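Long-range contact in uncharacterized protein (Bacteroides fragilis, PDB 3NNG), which is of unknown function but carries an F5/8 type C domain with a bound calcium ion, a fold that in many relatives binds carbohydrates or other cell-surface ligands: residues 90-101 against 134-145. The protein carries 1 engineered substitution. Numbering follows the deposited sequence.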
ATOM      1  N   ASN A  90       6.973  -9.724  -6.017  1.00 15.37           N
ATOM      2  CA  ASN A  90       6.949  -8.329  -5.589  1.00 16.64           C
ATOM      3  C   ASN A  90       6.008  -7.528  -6.497  1.00 15.15           C
ATOM      4  O   ASN A  90       5.836  -7.864  -7.668  1.00 17.71           O
ATOM      5  CB  ASN A  90       8.347  -7.718  -5.633  1.00 20.50           C
ATOM      6  CG  ASN A  90       9.287  -8.322  -4.610  1.00 17.84           C
ATOM      7  OD1 ASN A  90      10.503  -8.165  -4.719  1.00 25.53           O
ATOM      8  ND2 ASN A  90       8.733  -9.007  -3.604  1.00 11.55           N
ATOM      9  N   LEU A  91       5.427  -6.465  -5.949  1.00 18.75           N
ATOM     10  CA  LEU A  91       4.463  -5.624  -6.658  1.00 18.83           C
ATOM     11  C   LEU A  91       5.116  -4.943  -7.856  1.00 20.21           C
ATOM     12  O   LEU A  91       6.184  -4.359  -7.735  1.00 19.78           O
ATOM     13  CB  LEU A  91       3.942  -4.541  -5.718  1.00 17.24           C
ATOM     14  CG  LEU A  91       2.488  -4.058  -5.731  1.00 25.49           C
ATOM     15  CD1 LEU A  91       2.441  -2.598  -5.287  1.00 14.18           C
ATOM     16  CD2 LEU A  91       1.772  -4.257  -7.053  1.00 19.66           C
ATOM     17  N   ARG A  92       4.438  -4.984  -8.996  1.00 17.21           N
ATOM     18  CA  ARG A  92       4.952  -4.446 -10.246  1.00 23.96           C
ATOM     19  C   ARG A  92       4.176  -3.183 -10.654  1.00 26.04           C
ATOM     20  O   ARG A  92       4.767  -2.170 -11.041  1.00 21.13           O
ATOM     21  CB  ARG A  92       4.787  -5.502 -11.335  1.00 24.11           C
ATOM     22  CG  ARG A  92       5.984  -5.752 -12.179  1.00 45.06           C
ATOM     23  CD  ARG A  92       6.548  -4.480 -12.749  1.00 53.35           C
ATOM     24  NE  ARG A  92       7.922  -4.328 -12.298  1.00 63.01           N
ATOM     25  CZ  ARG A  92       8.875  -5.227 -12.510  1.00 60.29           C
ATOM     26  NH1 ARG A  92       8.606  -6.339 -13.184  1.00 65.89           N
ATOM     27  NH2 ARG A  92      10.099  -5.011 -12.052  1.00 54.01           N
ATOM     28  N   SER A  93       2.849  -3.252 -10.590  1.00 15.18           N
ATOM     29  CA  SER A  93       2.019  -2.093 -10.925  1.00 25.15           C
ATOM     30  C   SER A  93       0.741  -2.029 -10.085  1.00 26.08           C
ATOM     31  O   SER A  93       0.174  -3.058  -9.714  1.00 25.80           O
ATOM     32  CB  SER A  93       1.668  -2.093 -12.420  1.00 24.31           C
ATOM     33  OG  SER A  93       0.966  -3.275 -12.777  1.00 27.24           O
ATOM     34  N   ALA A  94       0.285  -0.818  -9.792  1.00 19.14           N
ATOM     35  CA  ALA A  94      -0.890  -0.655  -8.944  1.00 22.56           C
ATOM     36  C   ALA A  94      -1.647   0.585  -9.323  1.00 22.56           C
ATOM     37  O   ALA A  94      -1.112   1.478  -9.985  1.00 18.99           O
ATOM     38  CB  ALA A  94      -0.494  -0.574  -7.457  1.00 10.97           C
ATOM     39  N   GLU A  95      -2.891   0.624  -8.868  1.00 20.49           N
ATOM     40  CA  GLU A  95      -3.749   1.784  -8.989  1.00 26.10           C
ATOM     41  C   GLU A  95      -4.216   2.171  -7.588  1.00 22.97           C
ATOM     42  O   GLU A  95      -4.418   1.307  -6.733  1.00 25.25           O
ATOM     43  CB  GLU A  95      -4.944   1.451  -9.870  1.00 31.34           C
ATOM     44  CG  GLU A  95      -5.706   2.654 -10.356  1.00 53.38           C
ATOM     45  CD  GLU A  95      -5.848   2.671 -11.867  1.00 66.26           C
ATOM     46  OE1 GLU A  95      -5.775   1.581 -12.482  1.00 62.06           O
ATOM     47  OE2 GLU A  95      -6.033   3.775 -12.432  1.00 70.05           O
ATOM     48  N   ILE A  96      -4.377   3.470  -7.360  1.00 14.58           N
ATOM     49  CA  ILE A  96      -4.732   4.002  -6.046  1.00 16.87           C
ATOM     50  C   ILE A  96      -6.119   4.648  -6.053  1.00 17.10           C
ATOM     51  O   ILE A  96      -6.452   5.385  -6.973  1.00 19.71           O
ATOM     52  CB  ILE A  96      -3.714   5.086  -5.596  1.00 34.16           C
ATOM     53  CG1 ILE A  96      -2.327   4.476  -5.369  1.00 27.28           C
ATOM     54  CG2 ILE A  96      -4.199   5.803  -4.348  1.00 39.97           C
ATOM     55  CD1 ILE A  96      -2.306   3.351  -4.366  1.00 17.78           C
ATOM     56  N   LYS A  97      -6.913   4.378  -5.016  1.00 16.80           N
ATOM     57  CA  LYS A  97      -8.135   5.132  -4.755  1.00 17.28           C
ATOM     58  C   LYS A  97      -8.090   5.673  -3.333  1.00 19.01           C
ATOM     59  O   LYS A  97      -7.618   4.993  -2.424  1.00 22.63           O
ATOM     60  CB  LYS A  97      -9.390   4.266  -4.930  1.00 20.61           C
ATOM     61  CG  LYS A  97      -9.568   3.689  -6.329  1.00 27.17           C
ATOM     62  CD  LYS A  97     -10.976   3.138  -6.529  1.00 31.04           C
ATOM     63  CE  LYS A  97     -11.422   3.281  -7.983  1.00 42.25           C
ATOM     64  NZ  LYS A  97     -10.587   2.523  -8.966  1.00 45.50           N
ATOM     65  N   VAL A  98      -8.593   6.894  -3.145  1.00 14.09           N
ATOM     66  CA  VAL A  98      -8.736   7.469  -1.808  1.00 19.10           C
ATOM     67  C   VAL A  98     -10.154   7.964  -1.602  1.00 22.06           C
ATOM     68  O   VAL A  98     -10.886   8.201  -2.565  1.00 20.77           O
ATOM     69  CB  VAL A  98      -7.769   8.646  -1.580  1.00 11.57           C
ATOM     70  CG1 VAL A  98      -6.322   8.181  -1.737  1.00 13.68           C
ATOM     71  CG2 VAL A  98      -8.060   9.753  -2.577  1.00 18.51           C
ATOM     72  N   ARG A  99     -10.533   8.101  -0.336  1.00 24.30           N
ATOM     73  CA  ARG A  99     -11.803   8.703   0.046  1.00 20.90           C
ATOM     74  C   ARG A  99     -11.480   9.843   1.012  1.00 16.92           C
ATOM     75  O   ARG A  99     -10.765   9.658   1.998  1.00 17.13           O
ATOM     76  CB  ARG A  99     -12.709   7.665   0.721  1.00 13.83           C
ATOM     77  CG  ARG A  99     -14.178   8.056   0.810  1.00 16.23           C
ATOM     78  CD  ARG A  99     -14.980   7.008   1.578  1.00 15.48           C
ATOM     79  NE  ARG A  99     -14.356   6.693   2.866  1.00 21.10           N
ATOM     80  CZ  ARG A  99     -14.422   7.461   3.952  1.00 22.37           C
ATOM     81  NH1 ARG A  99     -15.095   8.610   3.925  1.00 13.53           N
ATOM     82  NH2 ARG A  99     -13.801   7.085   5.071  1.00 15.93           N
ATOM     83  N   LYS A 100     -11.985  11.030   0.722  1.00 17.03           N
ATOM     84  CA  LYS A 100     -11.720  12.164   1.587  1.00 18.85           C
ATOM     85  C   LYS A 100     -12.684  12.132   2.762  1.00 21.77           C
ATOM     86  O   LYS A 100     -13.791  11.593   2.651  1.00 18.94           O
ATOM     87  CB  LYS A 100     -11.793  13.475   0.796  1.00 23.75           C
ATOM     88  CG  LYS A 100     -10.668  13.592  -0.244  1.00 30.41           C
ATOM     89  CD  LYS A 100     -10.988  14.591  -1.349  1.00 43.85           C
ATOM     90  CE  LYS A 100     -10.296  15.935  -1.116  1.00 53.83           C
ATOM     91  NZ  LYS A 100      -9.814  16.552  -2.392  1.00 56.03           N
ATOM     92  N   GLU A 101     -12.247  12.683   3.893  1.00 23.30           N
ATOM     93  CA  GLU A 101     -13.059  12.721   5.103  1.00 24.84           C
ATOM     94  C   GLU A 101     -14.407  13.374   4.840  1.00 22.93           C
ATOM     95  O   GLU A 101     -14.483  14.389   4.165  1.00 22.60           O
ATOM     96  CB  GLU A 101     -12.335  13.471   6.212  1.00 24.26           C
ATOM     97  CG  GLU A 101     -13.137  13.554   7.504  1.00 35.34           C
ATOM     98  CD  GLU A 101     -12.294  13.995   8.687  1.00 40.46           C
ATOM     99  OE1 GLU A 101     -11.689  15.089   8.614  1.00 43.92           O
ATOM    100  OE2 GLU A 101     -12.236  13.244   9.689  1.00 35.91           O
ATOM    101  N   ASN A 134      -7.105  15.886   3.106  1.00 17.97           N
ATOM    102  CA  ASN A 134      -8.153  15.187   3.874  1.00 13.09           C
ATOM    103  C   ASN A 134      -8.421  13.729   3.493  1.00 13.17           C
ATOM    104  O   ASN A 134      -9.566  13.273   3.536  1.00 16.14           O
ATOM    105  CB  ASN A 134      -9.479  15.966   3.853  1.00 20.16           C
ATOM    106  CG  ASN A 134      -9.299  17.469   4.082  1.00 29.93           C
ATOM    107  OD1 ASN A 134      -8.612  17.899   5.008  1.00 29.25           O
ATOM    108  ND2 ASN A 134      -9.939  18.271   3.236  1.00 36.99           N
ATOM    109  N   VAL A 135      -7.383  12.984   3.125  1.00 15.08           N
ATOM    110  CA  VAL A 135      -7.586  11.568   2.832  1.00 11.39           C
ATOM    111  C   VAL A 135      -7.921  10.825   4.123  1.00 14.63           C
ATOM    112  O   VAL A 135      -7.128  10.828   5.067  1.00 17.46           O
ATOM    113  CB  VAL A 135      -6.365  10.937   2.146  1.00 12.63           C
ATOM    114  CG1 VAL A 135      -6.502   9.430   2.124  1.00 16.10           C
ATOM    115  CG2 VAL A 135      -6.210  11.487   0.705  1.00 10.04           C
ATOM    116  N   LYS A 136      -9.104  10.219   4.178  1.00 14.65           N
ATOM    117  CA  LYS A 136      -9.517   9.452   5.370  1.00 13.12           C
ATOM    118  C   LYS A 136      -9.345   7.952   5.152  1.00 15.52           C
ATOM    119  O   LYS A 136      -9.079   7.207   6.093  1.00 19.21           O
ATOM    120  CB  LYS A 136     -10.971   9.770   5.755  1.00 21.31           C
ATOM    121  CG  LYS A 136     -11.475   9.113   7.058  1.00 20.71           C
ATOM    122  CD  LYS A 136     -10.556   9.444   8.217  1.00 27.04           C
ATOM    123  CE  LYS A 136     -11.227   9.258   9.569  1.00 38.52           C
ATOM    124  NZ  LYS A 136     -11.438   7.853   9.992  1.00 36.71           N
ATOM    125  N   GLU A 137      -9.483   7.519   3.902  1.00 12.81           N
ATOM    126  CA  GLU A 137      -9.315   6.112   3.538  1.00 21.41           C
ATOM    127  C   GLU A 137      -8.460   5.973   2.256  1.00 20.67           C
ATOM    128  O   GLU A 137      -8.607   6.752   1.315  1.00 19.77           O
ATOM    129  CB  GLU A 137     -10.698   5.471   3.346  1.00 18.21           C
ATOM    130  CG  GLU A 137     -10.724   3.963   3.415  1.00 21.44           C
ATOM    131  CD  GLU A 137     -12.135   3.413   3.625  1.00 26.55           C
ATOM    132  OE1 GLU A 137     -13.091   4.232   3.640  1.00 20.43           O
ATOM    133  OE2 GLU A 137     -12.279   2.170   3.768  1.00 18.15           O
ATOM    134  N   PHE A 138      -7.577   4.978   2.227  1.00 15.55           N
ATOM    135  CA  PHE A 138      -6.651   4.773   1.114  1.00 13.04           C
ATOM    136  C   PHE A 138      -6.722   3.317   0.697  1.00 17.28           C
ATOM    137  O   PHE A 138      -6.645   2.430   1.545  1.00 14.59           O
ATOM    138  CB  PHE A 138      -5.228   5.124   1.569  1.00  4.98           C
ATOM    139  CG  PHE A 138      -4.125   4.733   0.600  1.00 16.44           C
ATOM    140  CD1 PHE A 138      -3.643   3.437   0.558  1.00  7.15           C
ATOM    141  CD2 PHE A 138      -3.507   5.691  -0.199  1.00 10.95           C
ATOM    142  CE1 PHE A 138      -2.609   3.080  -0.297  1.00 14.76           C
ATOM    143  CE2 PHE A 138      -2.479   5.350  -1.063  1.00 16.79           C
ATOM    144  CZ  PHE A 138      -2.015   4.036  -1.109  1.00 10.78           C
ATOM    145  N   ARG A 139      -6.890   3.070  -0.603  1.00 17.27           N
ATOM    146  CA  ARG A 139      -6.844   1.706  -1.135  1.00 12.89           C
ATOM    147  C   ARG A 139      -5.832   1.589  -2.262  1.00 15.95           C
ATOM    148  O   ARG A 139      -5.767   2.454  -3.141  1.00 16.65           O
ATOM    149  CB  ARG A 139      -8.216   1.239  -1.642  1.00 14.48           C
ATOM    150  CG  ARG A 139      -8.234  -0.260  -2.053  1.00 14.39           C
ATOM    151  CD  ARG A 139      -9.667  -0.827  -2.162  1.00 13.12           C
ATOM    152  NE  ARG A 139     -10.422  -0.664  -0.920  1.00 15.13           N
ATOM    153  CZ  ARG A 139     -11.538  -1.338  -0.624  1.00 22.06           C
ATOM    154  NH1 ARG A 139     -12.030  -2.233  -1.472  1.00 13.27           N
ATOM    155  NH2 ARG A 139     -12.169  -1.119   0.522  1.00 16.72           N
ATOM    156  N   ILE A 140      -5.054   0.511  -2.248  1.00 16.75           N
ATOM    157  CA  ILE A 140      -4.201   0.201  -3.379  1.00 12.98           C
ATOM    158  C   ILE A 140      -4.644  -1.084  -4.084  1.00 15.91           C
ATOM    159  O   ILE A 140      -4.574  -2.173  -3.516  1.00 23.52           O
ATOM    160  CB  ILE A 140      -2.697   0.172  -2.979  1.00 18.48           C
ATOM    161  CG1 ILE A 140      -1.813  -0.156  -4.183  1.00 14.94           C
ATOM    162  CG2 ILE A 140      -2.447  -0.791  -1.825  1.00  9.79           C
ATOM    163  CD1 ILE A 140      -0.315   0.086  -3.930  1.00  8.80           C
ATOM    164  N   ASN A 141      -5.126  -0.944  -5.317  1.00 11.77           N
ATOM    165  CA  ASN A 141      -5.500  -2.090  -6.144  1.00  8.48           C
ATOM    166  C   ASN A 141      -4.289  -2.566  -6.938  1.00 19.36           C
ATOM    167  O   ASN A 141      -3.818  -1.854  -7.842  1.00 16.88           O
ATOM    168  CB  ASN A 141      -6.640  -1.714  -7.097  1.00 19.82           C
ATOM    169  CG  ASN A 141      -7.947  -1.449  -6.359  1.00 28.90           C
ATOM    170  OD1 ASN A 141      -8.394  -2.280  -5.568  1.00 23.14           O
ATOM    171  ND2 ASN A 141      -8.559  -0.288  -6.606  1.00 27.27           N
ATOM    172  N   CYS A 142      -3.781  -3.750  -6.585  1.00 10.40           N
ATOM    173  CA  CYS A 142      -2.570  -4.292  -7.177  1.00 13.99           C
ATOM    174  C   CYS A 142      -2.905  -4.953  -8.497  1.00 19.16           C
ATOM    175  O   CYS A 142      -3.717  -5.871  -8.541  1.00 14.95           O
ATOM    176  CB  CYS A 142      -1.895  -5.280  -6.211  1.00  5.95           C
ATOM    177  SG  CYS A 142      -1.489  -4.452  -4.629  1.00 17.27           S
ATOM    178  N   LEU A 143      -2.292  -4.452  -9.564  1.00 17.56           N
ATOM    179  CA  LEU A 143      -2.566  -4.926 -10.918  1.00 27.67           C
ATOM    180  C   LEU A 143      -1.657  -6.079 -11.341  1.00 21.71           C
ATOM    181  O   LEU A 143      -2.140  -7.124 -11.779  1.00 20.12           O
ATOM    182  CB  LEU A 143      -2.480  -3.767 -11.922  1.00 19.57           C
ATOM    183  CG  LEU A 143      -3.462  -2.629 -11.622  1.00 21.80           C
ATOM    184  CD1 LEU A 143      -3.245  -1.450 -12.574  1.00 20.27           C
ATOM    185  CD2 LEU A 143      -4.921  -3.121 -11.673  1.00 17.49           C
ATOM    186  N   THR A 144      -0.343  -5.895 -11.227  1.00 15.38           N
ATOM    187  CA  THR A 144       0.570  -6.990 -11.512  1.00 14.25           C
ATOM    188  C   THR A 144       1.630  -7.067 -10.410  1.00 18.16           C
ATOM    189  O   THR A 144       1.939  -6.056  -9.788  1.00 17.99           O
ATOM    190  CB  THR A 144       1.266  -6.832 -12.896  1.00 21.97           C
ATOM    191  OG1 THR A 144       2.073  -5.651 -12.886  1.00 24.04           O
ATOM    192  CG2 THR A 144       0.237  -6.737 -14.038  1.00 19.92           C
ATOM    193  N   PRO A 145       2.177  -8.269 -10.166  1.00 15.81           N
ATOM    194  CA  PRO A 145       1.793  -9.489 -10.887  1.00 20.07           C
ATOM    195  C   PRO A 145       0.360  -9.900 -10.571  1.00 21.02           C
ATOM    196  O   PRO A 145      -0.149  -9.524  -9.516  1.00 24.13           O
ATOM    197  CB  PRO A 145       2.790 -10.540 -10.372  1.00 25.96           C
ATOM    198  CG  PRO A 145       3.314 -10.006  -9.107  1.00 24.33           C
ATOM    199  CD  PRO A 145       3.290  -8.505  -9.232  1.00 19.96           C
TER
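E95 with N141, K97 with R139 and R99 with E137 are hydrogen-bonded pairs that join 90-101 to 134-145 antiparallel, each through two backbone N-H...O bonds. Classic beta bulges shift the register at both ends. At one, S93 O accepts from L143 N (2.8 Å) and T144 N, while T144 O accepts from R92 N and S93 N. At the other, R99 O takes K136 N (2.8 Å) and E137 N.

Two polar side-chain pairs lie on the face with E95 and K97. R99 meets E137 OE1 side-on in a salt bridge, with NE at 2.9 Å and NH2 at 3.3 Å. OE1 sits in the guanidinium plane. The bend at chi3 (51°) turns the group to it; NH1 is hydrogen-bonded to E103 O. The hydroxyls S93 OG and T144 OG1 hydrogen-bond at 2.6 Å.

Apolar side chains fill the other face. I96 CD1 touches F138 CZ at 3.3 Å. It also packs tightly on I140 CB, at 3.5 Å. A94 CB packs on I140 CG1 at 3.6 Å. F77 and L74 of strand 71-79 add to this layer, touching I96 and F138 respectively.

A two-faced antiparallel pair with its apolar side turned inward fits the beta-sandwich of F5/8 type C (discoidin) domains.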